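PDB 3CK2: conserved uncharacterized protein (predicted phosphoesterase COG0622), which is a predicted metal-dependent phosphoesterase of the calcineurin-like superfamily that holds two manganese ions and has no established substrate. Local coordinates for residues H113-S118 with I133-G138; L126-G131 with L144-E149. All blocks are in the same frame, centred on the assembly; numbering follows the deposited sequence.

Contact 1. Residues H113-S118 with I133-G138; sequences HLHVPS and ISQPRG. With MN (manganese (II) ion), chain B.
His-115 ties the segment 133-138 to a manganese ion: its ring offers NE2 to the metal at 2.2 Å, while on the other nitrogen ND1 donates to the carbonyl O of Gln-135. That second bond, 2.7 Å from His-115 ND1 to Gln-135 O, comes in within the carbonyl plane, with the oxygen 17° out of the ring plane. Gripped at both nitrogens, the imidazole has its rotation fixed. A histidine held to the metal on one nitrogen and to a carbonyl on the other is a familiar second-shell device of metalloenzymes. The metal's shell is completed by Asp-14, His-16, Asp-41 and two waters, one of which also donates to His-113 O at 2.7 Å. The side chain of Gln-135 runs alongside His-115, extended beyond CG, and places NE2 in the ring plane at its edge, 3.3 Å from CE1 of His-115. A backbone bond also joins the segments: Arg-137 N donates to His-115 O at 3.1 Å. Arg-137 CG, set beside its own backbone N (chi1 -61°), packs 3.6 Å from His-115 CB, and its NH1 turns back to make a hydrogen bond to the O of Pro-136, 3.3 Å away and well above that carbonyl plane. Farther out, Val-116 CG2 meets the O of Arg-137 at 3.7 Å. His-113 ND1 binds the second manganese with Asn-60, His-84 and the shared Asp-41, so the HLH sequence serves both metals. In the fold, 113-118 leads into strand 117-122, at the edge of its sheet, whereas 133-138 belongs to the loop between strands 125-130 and 145-150, where Ile-133 packs on helix 19-29.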
# COMPACT_ATOMS: atom_id res chain seq x y z
N HIS A 113 -3.90 -5.32 6.33
CA HIS A 113 -4.59 -6.27 7.19
C HIS A 113 -3.68 -7.38 7.75
O HIS A 113 -3.71 -7.62 8.96
CB HIS A 113 -5.86 -6.83 6.50
CG HIS A 113 -6.75 -7.60 7.42
ND1 HIS A 113 -7.22 -7.11 8.61
CD2 HIS A 113 -7.26 -8.85 7.31
CE1 HIS A 113 -7.97 -8.02 9.21
NE2 HIS A 113 -8.01 -9.09 8.44
N LEU A 114 -2.86 -8.00 6.88
CA LEU A 114 -2.00 -9.17 7.27
C LEU A 114 -0.71 -8.84 8.05
O LEU A 114 -0.18 -9.70 8.74
CB LEU A 114 -1.67 -9.99 6.04
CG LEU A 114 -2.90 -10.48 5.22
CD1 LEU A 114 -2.41 -11.25 4.03
CD2 LEU A 114 -3.91 -11.35 6.03
N HIS A 115 -0.24 -7.59 7.95
CA HIS A 115 1.00 -7.14 8.58
C HIS A 115 2.22 -7.92 8.05
O HIS A 115 3.23 -8.03 8.74
CB HIS A 115 0.94 -7.27 10.11
CG HIS A 115 -0.11 -6.43 10.79
ND1 HIS A 115 0.07 -5.95 12.08
CD2 HIS A 115 -1.36 -6.05 10.41
CE1 HIS A 115 -1.02 -5.28 12.44
NE2 HIS A 115 -1.89 -5.31 11.45
N VAL A 116 2.11 -8.45 6.83
CA VAL A 116 3.16 -9.26 6.20
C VAL A 116 3.52 -8.61 4.85
O VAL A 116 2.66 -8.48 3.97
CB VAL A 116 2.72 -10.77 6.01
CG1 VAL A 116 3.77 -11.55 5.21
CG2 VAL A 116 2.48 -11.47 7.37
N PRO A 117 4.80 -8.24 4.63
CA PRO A 117 5.15 -7.69 3.30
C PRO A 117 5.06 -8.71 2.16
O PRO A 117 5.58 -9.79 2.29
CB PRO A 117 6.62 -7.25 3.49
CG PRO A 117 7.14 -8.17 4.54
CD PRO A 117 5.99 -8.36 5.50
N SER A 118 4.43 -8.35 1.06
CA SER A 118 4.28 -9.23 -0.11
C SER A 118 4.15 -8.47 -1.39
O SER A 118 3.50 -7.44 -1.46
CB SER A 118 3.03 -10.07 0.02
OG SER A 118 2.92 -10.46 1.33
N ILE A 133 4.01 -0.97 9.23
CA ILE A 133 5.03 0.01 9.60
C ILE A 133 5.18 0.11 11.14
O ILE A 133 6.06 0.81 11.60
CB ILE A 133 4.73 1.42 8.91
CG1 ILE A 133 5.99 2.30 8.80
CG2 ILE A 133 3.49 2.17 9.53
CD1 ILE A 133 5.78 3.52 7.89
N SER A 134 4.32 -0.57 11.93
CA SER A 134 4.39 -0.55 13.40
C SER A 134 4.34 -1.90 14.07
O SER A 134 4.85 -2.02 15.15
CB SER A 134 3.25 0.28 13.99
OG SER A 134 3.34 1.59 13.53
N GLN A 135 3.71 -2.91 13.47
CA GLN A 135 3.45 -4.20 14.14
C GLN A 135 3.68 -5.34 13.16
O GLN A 135 2.72 -5.96 12.66
CB GLN A 135 1.98 -4.28 14.57
CG GLN A 135 1.64 -3.38 15.74
CD GLN A 135 0.21 -3.49 16.17
OE1 GLN A 135 -0.20 -2.78 17.09
NE2 GLN A 135 -0.55 -4.36 15.55
N PRO A 136 4.96 -5.57 12.83
CA PRO A 136 5.33 -6.60 11.88
C PRO A 136 4.98 -8.02 12.37
O PRO A 136 5.07 -8.32 13.56
CB PRO A 136 6.84 -6.41 11.75
CG PRO A 136 7.25 -5.72 13.01
CD PRO A 136 6.14 -4.85 13.35
N ARG A 137 4.53 -8.85 11.43
CA ARG A 137 4.18 -10.23 11.70
C ARG A 137 4.81 -11.11 10.63
O ARG A 137 5.34 -10.61 9.61
CB ARG A 137 2.63 -10.42 11.70
CG ARG A 137 1.88 -9.59 12.76
CD ARG A 137 2.18 -10.04 14.22
NE ARG A 137 1.30 -9.32 15.12
CZ ARG A 137 1.56 -8.18 15.78
NH1 ARG A 137 2.75 -7.60 15.75
NH2 ARG A 137 0.60 -7.61 16.50
N GLY A 138 4.76 -12.41 10.87
CA GLY A 138 5.43 -13.39 10.03
C GLY A 138 6.93 -13.44 10.25
O GLY A 138 7.42 -13.15 11.35
MN MN B . -3.82 -4.18 11.53
O HOH W 1 -4.81 -5.97 10.72
O HOH W 2 -4.54 -5.13 13.39

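Contact 2. Residues L126-G131 with L144-E149; sequences LFLNPG and LYARVE
Leu-128 and Val-148 meet tip to tip between the two beta-sheets of the calcineurin-like fold, a layered beta-sandwich in which strand 125-130 belongs to one sheet and strand 145-150 to the other. The short strand axes come within 6.2 Å and their directions differ by 140°, roughly antiparallel. The backbones are nearest at Pro-130 and Tyr-145, where CA of Tyr-145 makes a CA-H...O contact of 3.6 Å with O of Pro-130; farther along, side chains bridge the sheets. Leu-126 faces Val-148, Leu-128 meets both Val-148 and Ala-146, and Pro-130 packs on Ala-146. Both leucines leave the backbone toward the other strand with CG anti to the backbone N (chi1 174° in Leu-126 and 175° in Leu-128). CD2 of Leu-128 has two partners: it lies 3.4 Å from CG2 of Val-148, tighter than usual carbon contact, and also touches CB of Ala-146. Val-148 divides its branches, CG2 going to Leu-128 while CG1, anti to its backbone N, touches Leu-126 CD2 at 3.9 Å, these two side chains passing in opposite directions. The small CB of Ala-146 sits 3.8 Å from CB of Pro-130. Tyr-145 leaves the backbone away from strand 125-130, and its OH is hydrogen-bonded to Tyr-29 and His-164. Leu-126 and Leu-128 also touch strand 154-160, and Val-148 packs on Ile-9 of strand 7-12. Asn-129 forms an Asx turn, its OD1 accepting from the backbone N of Gly-131 at 2.9 Å. A water links the segments, placed to donate to Gly-131 O (2.8 Å) or Leu-144 O (2.7 Å).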
# COMPACT_ATOMS: atom_id res chain seq x y z
N LEU A 126 -0.10 -6.55 -10.26
CA LEU A 126 0.73 -6.51 -9.05
C LEU A 126 -0.16 -6.37 -7.81
O LEU A 126 -0.94 -5.39 -7.70
CB LEU A 126 1.69 -5.33 -9.10
CG LEU A 126 2.54 -5.06 -7.86
CD1 LEU A 126 3.51 -6.20 -7.59
CD2 LEU A 126 3.26 -3.72 -8.00
N PHE A 127 -0.04 -7.36 -6.91
CA PHE A 127 -0.64 -7.31 -5.57
C PHE A 127 0.46 -7.04 -4.54
O PHE A 127 1.48 -7.73 -4.51
CB PHE A 127 -1.36 -8.62 -5.22
CG PHE A 127 -2.57 -8.91 -6.09
CD1 PHE A 127 -3.86 -8.62 -5.65
CD2 PHE A 127 -2.41 -9.47 -7.35
CE1 PHE A 127 -4.96 -8.89 -6.45
CE2 PHE A 127 -3.51 -9.73 -8.15
CZ PHE A 127 -4.78 -9.42 -7.70
N LEU A 128 0.23 -6.05 -3.69
CA LEU A 128 1.23 -5.59 -2.75
C LEU A 128 0.62 -5.30 -1.39
O LEU A 128 -0.35 -4.54 -1.28
CB LEU A 128 1.93 -4.31 -3.25
CG LEU A 128 2.94 -3.59 -2.35
CD1 LEU A 128 4.24 -4.42 -2.23
CD2 LEU A 128 3.24 -2.25 -2.94
N ASN A 129 1.21 -5.93 -0.37
CA ASN A 129 1.04 -5.54 1.01
C ASN A 129 2.37 -4.93 1.40
O ASN A 129 3.43 -5.60 1.28
CB ASN A 129 0.68 -6.75 1.88
CG ASN A 129 0.27 -6.36 3.31
OD1 ASN A 129 0.88 -5.49 3.92
ND2 ASN A 129 -0.76 -7.01 3.83
N PRO A 130 2.36 -3.67 1.85
CA PRO A 130 3.64 -3.07 2.20
C PRO A 130 4.29 -3.61 3.49
O PRO A 130 5.36 -3.19 3.81
CB PRO A 130 3.28 -1.58 2.36
CG PRO A 130 1.88 -1.63 2.89
CD PRO A 130 1.23 -2.75 2.11
N GLY A 131 3.63 -4.55 4.18
CA GLY A 131 3.92 -4.90 5.55
C GLY A 131 3.22 -3.98 6.53
O GLY A 131 2.43 -3.10 6.13
N LEU A 144 8.06 -2.08 8.21
CA LEU A 144 8.30 -1.82 6.80
C LEU A 144 7.17 -1.06 6.18
O LEU A 144 6.04 -1.13 6.64
CB LEU A 144 8.51 -3.14 6.04
CG LEU A 144 9.75 -4.02 6.32
CD1 LEU A 144 9.60 -5.36 5.61
CD2 LEU A 144 11.08 -3.37 5.93
N TYR A 145 7.52 -0.29 5.15
CA TYR A 145 6.60 0.17 4.12
C TYR A 145 7.25 -0.13 2.76
O TYR A 145 8.34 -0.71 2.68
CB TYR A 145 6.25 1.65 4.31
CG TYR A 145 7.38 2.64 4.14
CD1 TYR A 145 7.52 3.35 2.96
CD2 TYR A 145 8.29 2.91 5.20
CE1 TYR A 145 8.52 4.28 2.80
CE2 TYR A 145 9.29 3.84 5.05
CZ TYR A 145 9.41 4.53 3.84
OH TYR A 145 10.42 5.45 3.62
N ALA A 146 6.57 0.25 1.69
CA ALA A 146 6.96 -0.13 0.32
C ALA A 146 7.03 1.08 -0.63
O ALA A 146 6.27 2.04 -0.52
CB ALA A 146 6.00 -1.25 -0.25
N ARG A 147 8.00 0.99 -1.52
CA ARG A 147 8.14 1.86 -2.69
C ARG A 147 7.94 1.03 -3.97
O ARG A 147 8.59 -0.01 -4.15
CB ARG A 147 9.52 2.50 -2.72
CG ARG A 147 9.70 3.42 -3.89
CD ARG A 147 11.07 4.06 -3.90
NE ARG A 147 12.11 3.04 -4.00
CZ ARG A 147 13.37 3.18 -3.59
NH1 ARG A 147 13.79 4.30 -3.03
NH2 ARG A 147 14.22 2.18 -3.72
N VAL A 148 7.05 1.48 -4.85
CA VAL A 148 6.90 0.88 -6.17
C VAL A 148 7.32 1.88 -7.27
O VAL A 148 6.85 3.02 -7.28
CB VAL A 148 5.44 0.36 -6.44
CG1 VAL A 148 5.39 -0.43 -7.78
CG2 VAL A 148 4.89 -0.47 -5.26
N GLU A 149 8.20 1.44 -8.17
CA GLU A 149 8.53 2.21 -9.37
C GLU A 149 7.86 1.59 -10.60
O GLU A 149 7.88 0.38 -10.80
CB GLU A 149 10.03 2.37 -9.49
CG GLU A 149 10.53 2.99 -8.19
CD GLU A 149 11.96 3.44 -8.23
OE1 GLU A 149 12.84 2.56 -8.35
OE2 GLU A 149 12.19 4.69 -8.11
O HOH W 3 3.52 -0.51 5.81

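Contacts 1 and 2 alternate along the chain and lie with their centres about 11 Å apart. Strands 117-122 and 125-130 are neighbours in one sheet, and a probable hydrogen bond of 2.9 Å from Ser-118 N to Asn-129 O connects the first segments of the two contacts. Their second segments sit close as well, with Ile-133 CB 3.7 Å from Leu-144 O. Contact 2 forms part of the hydrophobic interior between the sheets, while contact 1 lies at the surface, where 113-118 supplies metal ligands and 133-138 supports one of them. The side chain of His-115 is about 5 Å from the second manganese ion; the tartrate is separate, about 11 Å from the side chain of Ala-146.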